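Local coordinates for protein putative alpha-galactosidase (Bacteroides fragilis, PDB 4NZJ) that probably hydrolyses terminal, non-reducing alpha-D-galactose residues from alpha-galactosides, as a glycoside hydrolase of family 27, at residues Y401-K406 / Q425-N430; R394-D399 / E431-D436; F348-M353 / Y466-Y471; G295-L300 / A416-A421. All coordinates share one frame; numbering follows the deposited sequence.

Contact 1 of 4, residues Y401-K406 / Q425-N430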
loop_
_atom_site.group_PDB
_atom_site.type_symbol
_atom_site.label_atom_id
_atom_site.label_comp_id
_atom_site.label_asym_id
_atom_site.label_seq_id
_atom_site.Cartn_x
_atom_site.Cartn_y
_atom_site.Cartn_z
ATOM N N TYR A 401 7.537 -24.528 7.157
ATOM C CA TYR A 401 7.958 -23.291 6.515
ATOM C C TYR A 401 7.488 -23.146 5.069
ATOM O O TYR A 401 7.219 -24.140 4.379
ATOM C CB TYR A 401 9.488 -23.137 6.600
ATOM C CG TYR A 401 10.291 -24.152 5.813
ATOM C CD1 TYR A 401 10.533 -23.975 4.451
ATOM C CD2 TYR A 401 10.843 -25.266 6.433
ATOM C CE1 TYR A 401 11.277 -24.890 3.730
ATOM C CE2 TYR A 401 11.590 -26.187 5.716
ATOM C CZ TYR A 401 11.802 -25.994 4.369
ATOM O OH TYR A 401 12.546 -26.900 3.651
ATOM N N ASP A 402 7.407 -21.891 4.635
ATOM C CA ASP A 402 7.108 -21.539 3.262
ATOM C C ASP A 402 8.369 -21.016 2.586
ATOM O O ASP A 402 9.221 -20.394 3.236
ATOM C CB ASP A 402 6.142 -20.363 3.160
ATOM C CG ASP A 402 4.766 -20.639 3.708
ATOM O OD1 ASP A 402 4.410 -21.811 3.928
ATOM O OD2 ASP A 402 4.042 -19.630 3.880
ATOM N N ILE A 403 8.447 -21.228 1.277
ATOM C CA ILE A 403 9.380 -20.512 0.413
ATOM C C ILE A 403 8.551 -19.717 -0.588
ATOM O O ILE A 403 7.815 -20.309 -1.379
ATOM C CB ILE A 403 10.297 -21.471 -0.374
ATOM C CG1 ILE A 403 11.124 -22.335 0.579
ATOM C CG2 ILE A 403 11.220 -20.688 -1.301
ATOM C CD1 ILE A 403 12.002 -21.540 1.517
ATOM N N TRP A 404 8.654 -18.392 -0.533
ATOM C CA TRP A 404 7.960 -17.504 -1.462
ATOM C C TRP A 404 8.986 -16.904 -2.409
ATOM O O TRP A 404 10.093 -16.576 -1.991
ATOM C CB TRP A 404 7.263 -16.376 -0.714
ATOM C CG TRP A 404 6.138 -16.782 0.175
ATOM C CD1 TRP A 404 6.229 -17.376 1.399
ATOM C CD2 TRP A 404 4.744 -16.566 -0.064
ATOM N NE1 TRP A 404 4.972 -17.568 1.928
ATOM C CE2 TRP A 404 4.044 -17.072 1.052
ATOM C CE3 TRP A 404 4.019 -16.002 -1.118
ATOM C CZ2 TRP A 404 2.649 -17.036 1.143
ATOM C CZ3 TRP A 404 2.627 -15.962 -1.026
ATOM C CH2 TRP A 404 1.962 -16.477 0.098
ATOM N N VAL A 405 8.611 -16.736 -3.673
ATOM C CA VAL A 405 9.545 -16.289 -4.704
ATOM C C VAL A 405 8.912 -15.190 -5.545
ATOM O O VAL A 405 7.816 -15.367 -6.082
ATOM C CB VAL A 405 9.954 -17.453 -5.620
ATOM C CG1 VAL A 405 10.973 -16.993 -6.653
ATOM C CG2 VAL A 405 10.509 -18.599 -4.790
ATOM N N LYS A 406 9.617 -14.066 -5.661
ATOM C CA LYS A 406 9.135 -12.894 -6.393
ATOM C C LYS A 406 10.173 -12.471 -7.437
ATOM O O LYS A 406 11.222 -11.933 -7.080
ATOM C CB LYS A 406 8.886 -11.743 -5.411
ATOM C CG LYS A 406 8.129 -10.531 -5.962
ATOM C CD LYS A 406 8.270 -9.362 -4.996
ATOM C CE LYS A 406 7.184 -8.302 -5.124
ATOM N NZ LYS A 406 7.057 -7.720 -6.484
ATOM N N GLN A 425 13.637 -23.302 13.010
ATOM C CA GLN A 425 13.734 -24.200 11.874
ATOM C C GLN A 425 14.900 -23.766 11.003
ATOM O O GLN A 425 15.214 -22.574 10.917
ATOM C CB GLN A 425 12.441 -24.156 11.057
ATOM C CG GLN A 425 11.188 -24.590 11.816
ATOM C CD GLN A 425 11.176 -26.068 12.164
ATOM O OE1 GLN A 425 11.646 -26.902 11.392
ATOM N NE2 GLN A 425 10.631 -26.400 13.331
ATOM N N THR A 426 15.535 -24.741 10.364
ATOM C CA THR A 426 16.619 -24.485 9.431
ATOM C C THR A 426 16.136 -24.834 8.030
ATOM O O THR A 426 15.568 -25.903 7.812
ATOM C CB THR A 426 17.869 -25.311 9.782
ATOM O OG1 THR A 426 18.320 -24.958 11.095
ATOM C CG2 THR A 426 18.996 -25.059 8.773
ATOM N N VAL A 427 16.344 -23.916 7.094
ATOM C CA VAL A 427 16.050 -24.152 5.688
ATOM C C VAL A 427 17.364 -24.146 4.916
ATOM O O VAL A 427 18.152 -23.210 5.039
ATOM C CB VAL A 427 15.113 -23.067 5.125
ATOM C CG1 VAL A 427 14.826 -23.309 3.648
ATOM C CG2 VAL A 427 13.818 -23.016 5.930
ATOM N N ILE A 428 17.604 -25.193 4.136
ATOM C CA ILE A 428 18.793 -25.262 3.288
ATOM C C ILE A 428 18.379 -24.959 1.853
ATOM O O ILE A 428 17.753 -25.785 1.192
ATOM C CB ILE A 428 19.483 -26.639 3.358
ATOM C CG1 ILE A 428 19.824 -26.993 4.811
ATOM C CG2 ILE A 428 20.748 -26.638 2.504
ATOM C CD1 ILE A 428 20.303 -28.413 5.008
ATOM N N LEU A 429 18.706 -23.762 1.384
ATOM C CA LEU A 429 18.460 -23.404 -0.004
ATOM C C LEU A 429 19.601 -23.962 -0.845
ATOM O O LEU A 429 20.769 -23.811 -0.494
ATOM C CB LEU A 429 18.359 -21.885 -0.174
ATOM C CG LEU A 429 17.220 -21.181 0.568
ATOM C CD1 LEU A 429 17.335 -19.672 0.398
ATOM C CD2 LEU A 429 15.874 -21.678 0.068
ATOM N N ASN A 430 19.256 -24.643 -1.931
ATOM C CA ASN A 430 20.251 -25.136 -2.878
ATOM C C ASN A 430 19.731 -24.973 -4.305
ATOM O O ASN A 430 18.632 -24.463 -4.505
ATOM C CB ASN A 430 20.640 -26.583 -2.557
ATOM C CG ASN A 430 19.461 -27.538 -2.603
ATOM O OD1 ASN A 430 18.716 -27.576 -3.578
ATOM N ND2 ASN A 430 19.301 -28.332 -1.550
HETATM O O HOH W 1 15.308 -27.055 3.573
#

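Contact 2 of 4, residues R394-D399 / E431-D436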
loop_
_atom_site.group_PDB
_atom_site.type_symbol
_atom_site.label_atom_id
_atom_site.label_comp_id
_atom_site.label_asym_id
_atom_site.label_seq_id
_atom_site.Cartn_x
_atom_site.Cartn_y
_atom_site.Cartn_z
ATOM N N ARG A 394 3.988 -18.711 -3.629
ATOM C CA ARG A 394 4.439 -19.592 -2.565
ATOM C C ARG A 394 4.813 -20.910 -3.227
ATOM O O ARG A 394 3.976 -21.801 -3.412
ATOM C CB ARG A 394 3.373 -19.771 -1.486
ATOM C CG ARG A 394 3.857 -20.623 -0.319
ATOM C CD ARG A 394 2.815 -20.740 0.771
ATOM N NE ARG A 394 1.608 -21.403 0.293
ATOM C CZ ARG A 394 0.464 -21.488 0.975
ATOM N NH1 ARG A 394 0.354 -20.941 2.175
ATOM N NH2 ARG A 394 -0.573 -22.118 0.451
ATOM N N SER A 395 6.084 -21.009 -3.608
ATOM C CA SER A 395 6.589 -22.142 -4.374
ATOM C C SER A 395 6.595 -23.435 -3.573
ATOM O O SER A 395 6.425 -24.523 -4.138
ATOM C CB SER A 395 8.001 -21.847 -4.879
ATOM O OG SER A 395 8.001 -20.688 -5.693
ATOM N N ILE A 396 6.842 -23.322 -2.272
ATOM C CA ILE A 396 6.806 -24.460 -1.371
ATOM C C ILE A 396 6.060 -24.090 -0.090
ATOM O O ILE A 396 6.359 -23.075 0.534
ATOM C CB ILE A 396 8.227 -24.948 -1.000
ATOM C CG1 ILE A 396 9.033 -25.254 -2.265
ATOM C CG2 ILE A 396 8.154 -26.178 -0.104
ATOM C CD1 ILE A 396 10.453 -25.717 -2.004
ATOM N N ARG A 397 5.092 -24.924 0.284
ATOM C CA ARG A 397 4.467 -24.854 1.603
ATOM C C ARG A 397 4.754 -26.173 2.295
ATOM O O ARG A 397 4.043 -27.162 2.101
ATOM C CB ARG A 397 2.948 -24.621 1.519
ATOM C CG ARG A 397 2.346 -24.294 2.882
ATOM C CD ARG A 397 0.853 -24.572 2.993
ATOM N NE ARG A 397 0.386 -24.107 4.297
ATOM C CZ ARG A 397 0.538 -24.767 5.444
ATOM N NH1 ARG A 397 1.112 -25.966 5.484
ATOM N NH2 ARG A 397 0.091 -24.223 6.575
ATOM N N SER A 398 5.819 -26.199 3.090
ATOM C CA SER A 398 6.220 -27.414 3.775
ATOM C C SER A 398 5.527 -27.491 5.134
ATOM O O SER A 398 4.731 -26.618 5.492
ATOM C CB SER A 398 7.751 -27.490 3.919
ATOM O OG SER A 398 8.227 -26.664 4.960
ATOM N N ASP A 399 5.824 -28.538 5.890
ATOM C CA ASP A 399 5.174 -28.742 7.182
ATOM C C ASP A 399 5.371 -27.544 8.115
ATOM O O ASP A 399 4.428 -27.119 8.776
ATOM C CB ASP A 399 5.682 -30.026 7.851
ATOM C CG ASP A 399 5.211 -31.300 7.140
ATOM O OD1 ASP A 399 4.321 -31.231 6.268
ATOM O OD2 ASP A 399 5.734 -32.385 7.467
ATOM N N GLU A 431 20.524 -25.395 -5.289
ATOM C CA GLU A 431 20.143 -25.211 -6.690
ATOM C C GLU A 431 18.883 -25.995 -7.071
ATOM O O GLU A 431 18.260 -25.700 -8.088
ATOM C CB GLU A 431 21.302 -25.557 -7.629
ATOM C CG GLU A 431 22.293 -24.416 -7.792
ATOM C CD GLU A 431 23.373 -24.716 -8.811
ATOM O OE1 GLU A 431 23.833 -25.874 -8.873
ATOM O OE2 GLU A 431 23.768 -23.788 -9.547
ATOM N N ASN A 432 18.498 -26.972 -6.249
ATOM C CA ASN A 432 17.269 -27.735 -6.490
ATOM C C ASN A 432 16.042 -27.274 -5.698
ATOM O O ASN A 432 14.963 -27.844 -5.855
ATOM C CB ASN A 432 17.509 -29.223 -6.233
ATOM C CG ASN A 432 18.482 -29.836 -7.218
ATOM O OD1 ASN A 432 18.561 -29.426 -8.376
ATOM N ND2 ASN A 432 19.222 -30.828 -6.765
ATOM N N THR A 433 16.178 -26.248 -4.865
ATOM C CA THR A 433 15.041 -25.808 -4.053
ATOM C C THR A 433 13.933 -25.214 -4.922
ATOM O O THR A 433 12.762 -25.593 -4.797
ATOM C CB THR A 433 15.466 -24.782 -2.989
ATOM O OG1 THR A 433 16.534 -25.330 -2.210
ATOM C CG2 THR A 433 14.287 -24.439 -2.070
ATOM N N ILE A 434 14.325 -24.281 -5.787
ATOM C CA ILE A 434 13.437 -23.548 -6.695
ATOM C C ILE A 434 14.076 -23.529 -8.086
ATOM O O ILE A 434 15.300 -23.457 -8.185
ATOM C CB ILE A 434 13.287 -22.073 -6.256
ATOM C CG1 ILE A 434 12.811 -21.963 -4.804
ATOM C CG2 ILE A 434 12.332 -21.328 -7.176
ATOM C CD1 ILE A 434 11.440 -22.554 -4.566
ATOM N N ALA A 435 13.265 -23.532 -9.136
ATOM C CA ALA A 435 13.785 -23.486 -10.497
ATOM C C ALA A 435 14.419 -22.127 -10.782
ATOM O O ALA A 435 13.923 -21.099 -10.319
ATOM C CB ALA A 435 12.675 -23.771 -11.497
ATOM N N ASP A 436 15.528 -22.144 -11.519
ATOM C CA ASP A 436 16.168 -20.924 -12.031
ATOM C C ASP A 436 16.585 -19.953 -10.930
ATOM O O ASP A 436 16.373 -18.746 -11.047
ATOM C CB ASP A 436 15.242 -20.218 -13.033
ATOM C CG ASP A 436 14.798 -21.133 -14.160
ATOM O OD1 ASP A 436 15.669 -21.767 -14.792
ATOM O OD2 ASP A 436 13.576 -21.211 -14.415
#

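Contact 3 of 4, residues F348-M353 / Y466-Y471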
loop_
_atom_site.group_PDB
_atom_site.type_symbol
_atom_site.label_atom_id
_atom_site.label_comp_id
_atom_site.label_asym_id
_atom_site.label_seq_id
_atom_site.Cartn_x
_atom_site.Cartn_y
_atom_site.Cartn_z
ATOM N N PHE A 348 4.683 -8.040 7.802
ATOM C CA PHE A 348 5.106 -6.966 6.909
ATOM C C PHE A 348 5.895 -7.505 5.701
ATOM O O PHE A 348 5.636 -7.122 4.555
ATOM C CB PHE A 348 5.925 -5.918 7.669
ATOM C CG PHE A 348 6.251 -4.707 6.846
ATOM C CD1 PHE A 348 5.282 -3.748 6.584
ATOM C CD2 PHE A 348 7.516 -4.541 6.297
ATOM C CE1 PHE A 348 5.570 -2.637 5.807
ATOM C CE2 PHE A 348 7.811 -3.423 5.533
ATOM C CZ PHE A 348 6.839 -2.477 5.283
ATOM N N SER A 349 6.849 -8.395 5.974
ATOM C CA SER A 349 7.705 -8.988 4.939
ATOM C C SER A 349 6.903 -9.671 3.846
ATOM O O SER A 349 7.200 -9.520 2.665
ATOM C CB SER A 349 8.672 -9.996 5.557
ATOM O OG SER A 349 9.481 -9.372 6.532
ATOM N N LEU A 350 5.883 -10.427 4.241
ATOM C CA LEU A 350 5.097 -11.181 3.274
ATOM C C LEU A 350 4.134 -10.279 2.502
ATOM O O LEU A 350 3.934 -10.475 1.313
ATOM C CB LEU A 350 4.380 -12.345 3.964
ATOM C CG LEU A 350 5.367 -13.447 4.409
ATOM C CD1 LEU A 350 4.702 -14.439 5.349
ATOM C CD2 LEU A 350 5.986 -14.160 3.205
ATOM N N TRP A 351 3.557 -9.281 3.167
ATOM C CA TRP A 351 2.780 -8.255 2.453
ATOM C C TRP A 351 3.675 -7.575 1.396
ATOM O O TRP A 351 3.234 -7.281 0.282
ATOM C CB TRP A 351 2.217 -7.221 3.433
ATOM C CG TRP A 351 0.793 -7.461 3.920
ATOM C CD1 TRP A 351 -0.224 -6.555 3.893
ATOM C CD2 TRP A 351 0.243 -8.658 4.505
ATOM N NE1 TRP A 351 -1.361 -7.093 4.435
ATOM C CE2 TRP A 351 -1.112 -8.386 4.808
ATOM C CE3 TRP A 351 0.758 -9.929 4.806
ATOM C CZ2 TRP A 351 -1.964 -9.341 5.384
ATOM C CZ3 TRP A 351 -0.090 -10.875 5.390
ATOM C CH2 TRP A 351 -1.437 -10.574 5.667
ATOM N N CYS A 352 4.946 -7.353 1.722
ATOM C CA CYS A 352 5.864 -6.793 0.737
ATOM C C CYS A 352 6.077 -7.753 -0.433
ATOM O O CYS A 352 5.942 -7.367 -1.597
ATOM C CB CYS A 352 7.202 -6.398 1.379
ATOM S SG CYS A 352 7.087 -4.892 2.371
HETATM N N MSE A 353 6.385 -9.010 -0.121
HETATM C CA MSE A 353 6.603 -10.038 -1.153
HETATM C C MSE A 353 5.406 -10.259 -2.040
HETATM O O MSE A 353 5.563 -10.534 -3.225
HETATM C CB MSE A 353 6.939 -11.387 -0.513
HETATM C CG MSE A 353 8.300 -11.404 0.179
HETATM SE SE MSE A 353 9.786 -11.410 -1.094
HETATM C CE MSE A 353 9.539 -13.227 -1.806
ATOM N N TYR A 466 8.520 -18.157 13.959
ATOM C CA TYR A 466 7.743 -17.148 13.246
ATOM C C TYR A 466 8.549 -16.234 12.323
ATOM O O TYR A 466 7.983 -15.321 11.742
ATOM C CB TYR A 466 6.951 -16.281 14.236
ATOM C CG TYR A 466 6.230 -17.087 15.276
ATOM C CD1 TYR A 466 5.367 -18.105 14.903
ATOM C CD2 TYR A 466 6.418 -16.847 16.636
ATOM C CE1 TYR A 466 4.709 -18.865 15.850
ATOM C CE2 TYR A 466 5.754 -17.602 17.591
ATOM C CZ TYR A 466 4.900 -18.606 17.185
ATOM O OH TYR A 466 4.230 -19.367 18.103
ATOM N N GLN A 467 9.849 -16.484 12.164
ATOM C CA GLN A 467 10.716 -15.551 11.456
ATOM C C GLN A 467 10.685 -15.744 9.938
ATOM O O GLN A 467 10.601 -16.868 9.432
ATOM C CB GLN A 467 12.165 -15.673 11.943
ATOM C CG GLN A 467 13.104 -14.666 11.281
ATOM C CD GLN A 467 14.479 -14.634 11.909
ATOM O OE1 GLN A 467 14.969 -15.640 12.416
ATOM N NE2 GLN A 467 15.118 -13.467 11.873
ATOM N N CYS A 468 10.792 -14.627 9.228
ATOM C CA CYS A 468 10.912 -14.612 7.787
ATOM C C CYS A 468 12.217 -13.914 7.431
ATOM O O CYS A 468 12.419 -12.756 7.813
ATOM C CB CYS A 468 9.736 -13.863 7.183
ATOM S SG CYS A 468 9.716 -13.852 5.383
ATOM N N LYS A 469 13.118 -14.627 6.761
ATOM C CA LYS A 469 14.332 -14.019 6.227
ATOM C C LYS A 469 14.228 -13.938 4.718
ATOM O O LYS A 469 13.739 -14.869 4.066
ATOM C CB LYS A 469 15.581 -14.792 6.637
ATOM C CG LYS A 469 15.977 -14.565 8.085
ATOM C CD LYS A 469 17.248 -15.310 8.446
ATOM C CE LYS A 469 17.663 -15.014 9.875
ATOM N NZ LYS A 469 18.923 -15.699 10.248
ATOM N N VAL A 470 14.689 -12.821 4.170
ATOM C CA VAL A 470 14.556 -12.544 2.747
ATOM C C VAL A 470 15.927 -12.340 2.111
ATOM O O VAL A 470 16.845 -11.762 2.714
ATOM C CB VAL A 470 13.664 -11.306 2.506
ATOM C CG1 VAL A 470 13.509 -11.017 1.018
ATOM C CG2 VAL A 470 12.308 -11.492 3.167
ATOM N N TYR A 471 16.049 -12.838 0.885
ATOM C CA TYR A 471 17.275 -12.800 0.113
ATOM C C TYR A 471 16.952 -12.398 -1.316
ATOM O O TYR A 471 15.843 -12.629 -1.786
ATOM C CB TYR A 471 17.927 -14.182 0.114
ATOM C CG TYR A 471 18.214 -14.707 1.498
ATOM C CD1 TYR A 471 17.232 -15.367 2.228
ATOM C CD2 TYR A 471 19.457 -14.515 2.092
ATOM C CE1 TYR A 471 17.485 -15.834 3.505
ATOM C CE2 TYR A 471 19.719 -14.981 3.372
ATOM C CZ TYR A 471 18.724 -15.639 4.070
ATOM O OH TYR A 471 18.962 -16.110 5.341
HETATM O O HOH W 2 11.981 -10.277 6.733
#

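Contact 4 of 4, residues G295-L300 / A416-A421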
loop_
_atom_site.group_PDB
_atom_site.type_symbol
_atom_site.label_atom_id
_atom_site.label_comp_id
_atom_site.label_asym_id
_atom_site.label_seq_id
_atom_site.Cartn_x
_atom_site.Cartn_y
_atom_site.Cartn_z
ATOM N N GLY A 295 -6.914 -14.457 10.988
ATOM C CA GLY A 295 -5.517 -14.280 11.359
ATOM C C GLY A 295 -4.622 -14.053 10.160
ATOM O O GLY A 295 -5.001 -14.302 9.014
ATOM N N ILE A 296 -3.412 -13.577 10.440
ATOM C CA ILE A 296 -2.414 -13.309 9.413
ATOM C C ILE A 296 -2.156 -14.570 8.589
ATOM O O ILE A 296 -2.140 -14.511 7.360
ATOM C CB ILE A 296 -1.095 -12.820 10.065
ATOM C CG1 ILE A 296 -1.290 -11.414 10.652
ATOM C CG2 ILE A 296 0.054 -12.836 9.059
ATOM C CD1 ILE A 296 -0.303 -11.056 11.742
ATOM N N LEU A 297 -1.946 -15.698 9.261
ATOM C CA LEU A 297 -1.660 -16.960 8.564
ATOM C C LEU A 297 -2.797 -17.348 7.635
ATOM O O LEU A 297 -2.575 -17.877 6.547
ATOM C CB LEU A 297 -1.407 -18.098 9.550
ATOM C CG LEU A 297 -0.127 -18.010 10.378
ATOM C CD1 LEU A 297 0.079 -19.300 11.149
ATOM C CD2 LEU A 297 1.074 -17.707 9.493
ATOM N N ASN A 298 -4.018 -17.077 8.069
ATOM C CA ASN A 298 -5.200 -17.485 7.314
ATOM C C ASN A 298 -5.352 -16.694 6.033
ATOM O O ASN A 298 -5.740 -17.233 4.995
ATOM C CB ASN A 298 -6.429 -17.351 8.201
ATOM C CG ASN A 298 -6.231 -18.045 9.526
ATOM O OD1 ASN A 298 -5.627 -17.488 10.445
ATOM N ND2 ASN A 298 -6.683 -19.279 9.616
ATOM N N ILE A 299 -5.005 -15.415 6.091
ATOM C CA ILE A 299 -5.067 -14.576 4.912
ATOM C C ILE A 299 -3.947 -14.952 3.925
ATOM O O ILE A 299 -4.156 -14.902 2.721
ATOM C CB ILE A 299 -5.086 -13.076 5.285
ATOM C CG1 ILE A 299 -6.464 -12.750 5.884
ATOM C CG2 ILE A 299 -4.812 -12.210 4.065
ATOM C CD1 ILE A 299 -6.639 -11.340 6.393
ATOM N N LEU A 300 -2.787 -15.365 4.432
ATOM C CA LEU A 300 -1.720 -15.895 3.569
ATOM C C LEU A 300 -2.209 -17.077 2.742
ATOM O O LEU A 300 -1.927 -17.158 1.552
ATOM C CB LEU A 300 -0.501 -16.332 4.382
ATOM C CG LEU A 300 0.323 -15.208 4.994
ATOM C CD1 LEU A 300 1.416 -15.792 5.880
ATOM C CD2 LEU A 300 0.914 -14.321 3.907
ATOM N N ALA A 416 11.825 -15.442 0.012
ATOM C CA ALA A 416 11.515 -15.328 1.435
ATOM C C ALA A 416 11.337 -16.715 2.025
ATOM O O ALA A 416 10.530 -17.500 1.526
ATOM C CB ALA A 416 10.254 -14.510 1.644
ATOM N N CYS A 417 12.095 -17.003 3.079
ATOM C CA CYS A 417 11.971 -18.247 3.829
ATOM C C CYS A 417 11.230 -17.932 5.110
ATOM O O CYS A 417 11.736 -17.195 5.950
ATOM C CB CYS A 417 13.347 -18.820 4.150
ATOM S SG CYS A 417 14.379 -19.102 2.700
ATOM N N PHE A 418 10.022 -18.468 5.245
ATOM C CA PHE A 418 9.131 -18.082 6.327
ATOM C C PHE A 418 8.803 -19.267 7.209
ATOM O O PHE A 418 8.179 -20.227 6.770
ATOM C CB PHE A 418 7.860 -17.473 5.746
ATOM C CG PHE A 418 6.755 -17.277 6.747
ATOM C CD1 PHE A 418 6.999 -16.682 7.980
ATOM C CD2 PHE A 418 5.451 -17.670 6.440
ATOM C CE1 PHE A 418 5.970 -16.490 8.890
ATOM C CE2 PHE A 418 4.421 -17.484 7.347
ATOM C CZ PHE A 418 4.679 -16.894 8.572
ATOM N N ASN A 419 9.262 -19.191 8.450
ATOM C CA ASN A 419 8.986 -20.194 9.456
ATOM C C ASN A 419 7.642 -19.924 10.124
ATOM O O ASN A 419 7.513 -18.986 10.899
ATOM C CB ASN A 419 10.104 -20.190 10.503
ATOM C CG ASN A 419 9.917 -21.253 11.559
ATOM O OD1 ASN A 419 9.163 -22.204 11.371
ATOM N ND2 ASN A 419 10.624 -21.110 12.676
ATOM N N ARG A 420 6.644 -20.749 9.814
ATOM C CA ARG A 420 5.333 -20.673 10.469
ATOM C C ARG A 420 5.372 -21.143 11.912
ATOM O O ARG A 420 4.568 -20.698 12.732
ATOM C CB ARG A 420 4.318 -21.556 9.743
ATOM C CG ARG A 420 3.304 -20.804 8.924
ATOM C CD ARG A 420 2.442 -21.795 8.157
ATOM N NE ARG A 420 3.171 -22.283 6.992
ATOM C CZ ARG A 420 3.660 -23.513 6.827
ATOM N NH1 ARG A 420 3.504 -24.462 7.740
ATOM N NH2 ARG A 420 4.321 -23.798 5.711
ATOM N N ALA A 421 6.296 -22.051 12.203
ATOM C CA ALA A 421 6.290 -22.815 13.444
ATOM C C ALA A 421 6.737 -22.018 14.668
ATOM O O ALA A 421 7.406 -20.987 14.565
ATOM C CB ALA A 421 7.160 -24.050 13.293
#

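Contact 1 of 4, residues Y401-K406 / Q425-N430
V427 sets its CG2 methyl over one face of the Y401 ring, a CH-pi contact. This methyl sits 3.5 Å from the centroid of the Y401 ring and 5° off the ring normal, so all six ring carbons are at nearly the same distance from it. Y401 reaches this position because CG stands between its own backbone N and carbonyl carbon (chi1 67°), which swings the ring toward 425-430. The second V427 methyl, CG1, leans toward the phenol end of the ring. Less certain are the contacts of I403, modelled in two conformers: in one, its CD1 meets V427 CG1 at 4.0 Å, tip to tip, and the side chains of I403 and L429 pass in opposite directions. These contacts lie between the two layers of the C-terminal beta sandwich: 401-406 belongs to the six-stranded antiparallel sheet and 425-430 pairs with strand 458-463 in the facing one. The strand axes pass 9.4 Å apart and run 34° from parallel, a face-to-face arrangement bridged by side chains. Polar links lie at the margins. A water joins Y401 OH (2.8 Å) to the backbone of I428, accepting from I428 N at 3.0 Å. D402 points away from 425-430; its OD2 accepts from W404 NE1 at 3.0 Å, on the anti side and tilted out of the carboxylate plane, while D402 OD1 forms a salt bridge with R420.

Contact 2 of 4, residues R394-D399 / E431-D436
I396 extends its CD1 methyl over the backbone of T433, 3.6 Å from T433 O, and across the T433 side chain, where I396 CD1 meets T433 CG2 at 4.0 Å. The two side chains cross at about a right angle. S395 and I396 form a classic beta bulge, both facing I403 on the neighbouring strand, and both also direct their CB atoms toward the loop 431-436. Strand 393-397 is an edge strand of the six-stranded sheet in the C-terminal beta sandwich, and the loop follows strand 425-430 of the other sheet, so the contact joins the two layers at a border of the sandwich. I434 adds a second point of contact. In the conformer modelled here, one of two, CG1 lies beside the backbone N and a second bend further out (chi2 -63°) brings CD1 to 4.2 Å from I396 CD1. The loop that carries T433 is tied back to the preceding strand: T433 OG1 and the backbone N of N430 are hydrogen-bonded, as are N430 OD1 and the backbone N of N432. In that same I434 conformer CD1 also approaches the bulge at S395 CB, a doubtful 3.5 Å, with S395 OG slightly farther off at 4.1 Å.

Contact 3 of 4, residues F348-M353 / Y466-Y471
Helix 348-353 lies against strand 468-471 with the axes 9.4 Å apart and their N-to-C directions 39° from parallel; the CA atoms come nearest at S349 and C468, 7.1 Å apart. Helix 341-353 belongs to the catalytic TIM barrel, and strand 468-473 is an inner strand of the C-terminal beta sandwich, so this is a buried joint between the two domains. Alternate strand residues, C468 and V470, point at the helix, while S349 and M353, one turn apart, point back at the strand. The sulfur of C468 touches two helix side chains: SG is 4.0 Å from S349 CB and 4.3 Å from L350 CD2. It gets there with SG anti to the backbone N (chi1 -177°). One turn on, M353, present as selenomethionine, is bent at each of its three torsions and brings SE to 4.3 Å from V470 CG1. F418 and A416 of the neighbouring strand 413-419 extend this apolar surface under L350 and M353. A bridging water supplies the polar link, donating to S349 OG and to C468 O, both at 2.7 Å. S349 OG is also hydrogen-bonded to K345 O one turn back. The chemistry is thus mostly apolar, and the water gives the C468 carbonyl and S349 OG a shared polar partner, linking the domains without direct polar contact between the segments.

Contact 4 of 4, residues G295-L300 / A416-A421
F418 is approached by two leucines of one helix in different ways. L297 CD2 lies at the edge of the ring, near its plane and 3.8 Å from F418 CZ, whereas L300 CD1 comes in obliquely, 3.7 Å from F418 CE2. The two leucines are three residues apart, so they project from the same side of helix 296-303, which has G295 at its N-cap position. F418 has CG anti to the backbone N (chi1 169°), a setting that carries the ring out from strand 413-419 toward the helix. L297 does double duty: the CD2 methyl that touches the ring also packs on the aliphatic part of R420, 3.9 Å from R420 CG. The contact joins the catalytic TIM barrel to the six-stranded sheet of the C-terminal beta sandwich, and L350 of helix 341-353 touches both L300 and F418, drawing a second barrel helix into the same apolar cluster. Where the strand ends, N419 makes an Asx turn: its OD1 accepts from A421 N at 3.0 Å, with the donor above the carbonyl plane, 60° out of it. The chain between them carries R420, whose guanidinium group forms a salt bridge with D402 and hydrogen bonds with the backbone oxygens of S398 and D399. R420 therefore has two roles: its CG helps cover L297, while its charged end is held by the sandwich and probably neutralised in part by D402. Between 295-300 and 416-421 the contact is made by carbon atoms, while charged pairs form beside it, E301 of the same helix with R394 and R397.

Contacts 1 and 3 are buried, contact 4 is partly so, and contact 2 lies at the surface. Contacts 1 and 2 both hold the two layers of the C-terminal sandwich together, one in its interior through an aromatic face and aliphatic methyls, the other at its border through a bulged edge strand and a loop. Contacts 3 and 4 instead join the sandwich to the TIM barrel, using neighbouring strands 468-473 and 413-419 against two different helices; a bridging water takes part in the first, aromatic and aliphatic carbon makes up the second. R420 of contact 4 ties three contacts together through D402 of contact 1 and the 398-399 carbonyls of contact 2.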